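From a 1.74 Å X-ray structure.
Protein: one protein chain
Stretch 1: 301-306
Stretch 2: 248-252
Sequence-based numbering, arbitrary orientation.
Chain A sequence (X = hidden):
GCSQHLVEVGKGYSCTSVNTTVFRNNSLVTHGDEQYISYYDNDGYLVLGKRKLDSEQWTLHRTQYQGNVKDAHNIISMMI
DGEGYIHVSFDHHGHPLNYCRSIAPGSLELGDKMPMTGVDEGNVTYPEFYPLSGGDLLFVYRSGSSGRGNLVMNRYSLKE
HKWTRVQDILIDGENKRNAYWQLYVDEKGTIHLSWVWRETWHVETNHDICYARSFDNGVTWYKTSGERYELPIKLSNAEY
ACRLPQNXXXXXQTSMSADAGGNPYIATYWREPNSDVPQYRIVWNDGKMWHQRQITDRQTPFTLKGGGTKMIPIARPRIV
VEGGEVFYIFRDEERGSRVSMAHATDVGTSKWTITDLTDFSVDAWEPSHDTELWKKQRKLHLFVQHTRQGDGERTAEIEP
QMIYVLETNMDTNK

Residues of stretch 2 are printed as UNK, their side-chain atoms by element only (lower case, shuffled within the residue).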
# COMPACT_ATOMS: atom_id res chain seq x y z
N PRO A 301 25.07 0.24 -6.01
CA PRO A 301 24.46 1.55 -6.21
C PRO A 301 23.39 1.55 -7.27
O PRO A 301 23.41 0.71 -8.17
CB PRO A 301 25.63 2.43 -6.67
CG PRO A 301 26.63 1.49 -7.25
CD PRO A 301 26.50 0.24 -6.43
N PHE A 302 22.46 2.49 -7.13
CA PHE A 302 21.59 2.88 -8.23
C PHE A 302 21.10 4.28 -7.92
O PHE A 302 21.30 4.78 -6.81
CB PHE A 302 20.40 1.92 -8.46
CG PHE A 302 19.34 1.95 -7.39
CD1 PHE A 302 18.25 2.81 -7.48
CD2 PHE A 302 19.41 1.07 -6.32
CE1 PHE A 302 17.26 2.79 -6.51
CE2 PHE A 302 18.43 1.06 -5.33
CZ PHE A 302 17.35 1.91 -5.43
N THR A 303 20.47 4.90 -8.90
CA THR A 303 19.90 6.24 -8.72
C THR A 303 18.54 6.25 -9.34
O THR A 303 18.29 5.55 -10.33
CB THR A 303 20.79 7.36 -9.29
OG1 THR A 303 20.23 8.63 -8.92
CG2 THR A 303 20.92 7.27 -10.81
N LEU A 304 17.64 7.03 -8.74
CA LEU A 304 16.29 7.20 -9.26
C LEU A 304 16.24 8.19 -10.42
O LEU A 304 15.35 8.10 -11.29
CB LEU A 304 15.37 7.70 -8.14
CG LEU A 304 15.21 6.80 -6.91
CD1 LEU A 304 14.38 7.46 -5.81
CD2 LEU A 304 14.59 5.48 -7.36
N LYS A 305 17.16 9.15 -10.43
CA LYS A 305 17.19 10.20 -11.45
C LYS A 305 17.33 9.60 -12.86
O LYS A 305 18.11 8.67 -13.07
CB LYS A 305 18.35 11.17 -11.17
CG LYS A 305 18.43 12.37 -12.10
CD LYS A 305 19.50 13.37 -11.64
CE LYS A 305 19.48 14.66 -12.49
NZ LYS A 305 20.60 15.60 -12.18
N GLY A 306 16.57 10.16 -13.81
CA GLY A 306 16.66 9.78 -15.22
C GLY A 306 16.01 8.45 -15.49
O GLY A 306 14.99 8.38 -16.15
N UNK A 248 18.71 12.40 -2.20
CA UNK A 248 19.23 11.32 -1.38
C UNK A 248 18.58 9.98 -1.70
O UNK A 248 18.62 9.05 -0.87
c UNK A 248 19.17 11.65 0.13
s UNK A 248 17.54 11.61 0.86
N UNK A 249 18.00 9.89 -2.89
CA UNK A 249 17.36 8.67 -3.40
C UNK A 249 16.15 8.26 -2.54
O UNK A 249 15.82 7.08 -2.43
c UNK A 249 19.65 7.80 -4.18
o UNK A 249 20.53 8.63 -6.20
c UNK A 249 18.36 7.52 -3.46
c UNK A 249 19.49 8.21 -5.64
o UNK A 249 18.39 8.10 -6.24
N UNK A 250 15.52 9.23 -1.90
CA UNK A 250 14.30 9.00 -1.16
C UNK A 250 13.17 8.70 -2.14
O UNK A 250 12.92 9.47 -3.07
c UNK A 250 12.27 11.43 1.04
c UNK A 250 12.71 8.99 1.51
c UNK A 250 13.95 10.21 -0.32
c UNK A 250 12.64 10.08 0.46
N UNK A 251 12.52 7.57 -1.93
CA UNK A 251 11.49 7.08 -2.84
C UNK A 251 10.13 7.55 -2.35
O UNK A 251 9.96 7.88 -1.17
c UNK A 251 11.28 4.87 -1.65
c UNK A 251 10.65 4.96 -4.09
c UNK A 251 10.96 5.46 -5.48
c UNK A 251 11.56 5.54 -2.98
N UNK A 252 9.19 7.62 -3.28
CA UNK A 252 7.81 7.97 -2.97
C UNK A 252 6.86 6.78 -3.11
O UNK A 252 7.12 5.88 -3.90
c UNK A 252 7.31 9.09 -3.89
c UNK A 252 7.53 8.80 -5.35
n UNK A 252 6.46 8.48 -6.07
o UNK A 252 8.65 8.84 -5.83

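Position 248 carries two side-chain atoms, one carbon followed by one sulfur, with no branch and no ring, and they touch nothing on stretch 1. A single carbon ending in sulfur can only be cysteine, so this is Cys248, a small side chain that is out of reach of the other stretch and takes no part in this contact.

Position 249 has five side-chain atoms: a chain of three carbons, the last of which carries two oxygens. One oxygen lies 2.8 Å from the backbone N of Leu304, the other 2.7 Å from OG1 of Thr303. Three carbons ending in a carboxylate define glutamate, Glu249. Its CA-to-CB bond points sideways, yet chi1 and chi2 are both m, and the folded chain brings its end nearer to stretch 1. There the carboxylate offers two acceptors to two neighbouring donors. The backbone here has phi/psi of 63/28, an uncommon left-handed conformation for a residue with a side chain.

At position 250 there are four carbons, forked at the second, and no polar atom. The CA-to-CB bond points away from stretch 1, and what the position presents to the contact is its backbone, whose O lies 3.7 Å from CD1 of Leu304, a packing contact with a methyl group. The fork at the second carbon makes this leucine, Leu250, whose apolar side chain is buried.

Position 251 also has four carbons, but the fork comes at the first, and one arm is two carbons long. The end carbon of that longer arm lies 4.0 Å from CD1 of Leu304. The beta-branching identifies isoleucine, Ile251, and the end carbon is its CD1, so that two methyl groups meet in an apolar contact suited to a buried position.

Position 252 shows two carbons, the second bearing one oxygen and one nitrogen, and none of these atoms touches stretch 1. This amide is asparagine, Asn252. Its OD1 is hydrogen-bonded elsewhere in the structure, which satisfies that polar atom in its buried setting.

The contact joins two loops and buries 239 Å² in all, centred on Leu304 and Glu249. The N-H of Leu304 points almost straight at OE1 of Glu249, with an angle of 170°, while Thr303 donates from OG1 to OE2, so the carboxylate clasps two consecutive residues. The side chain of Leu304 points toward stretch 2: its CG lies 3.5 Å from OE1 of Glu249, and its CD1 reaches Ile251. Polar anchoring through one residue is thus combined with a small apolar patch beside it.

Stretch 2, residues 248-252: CELIN
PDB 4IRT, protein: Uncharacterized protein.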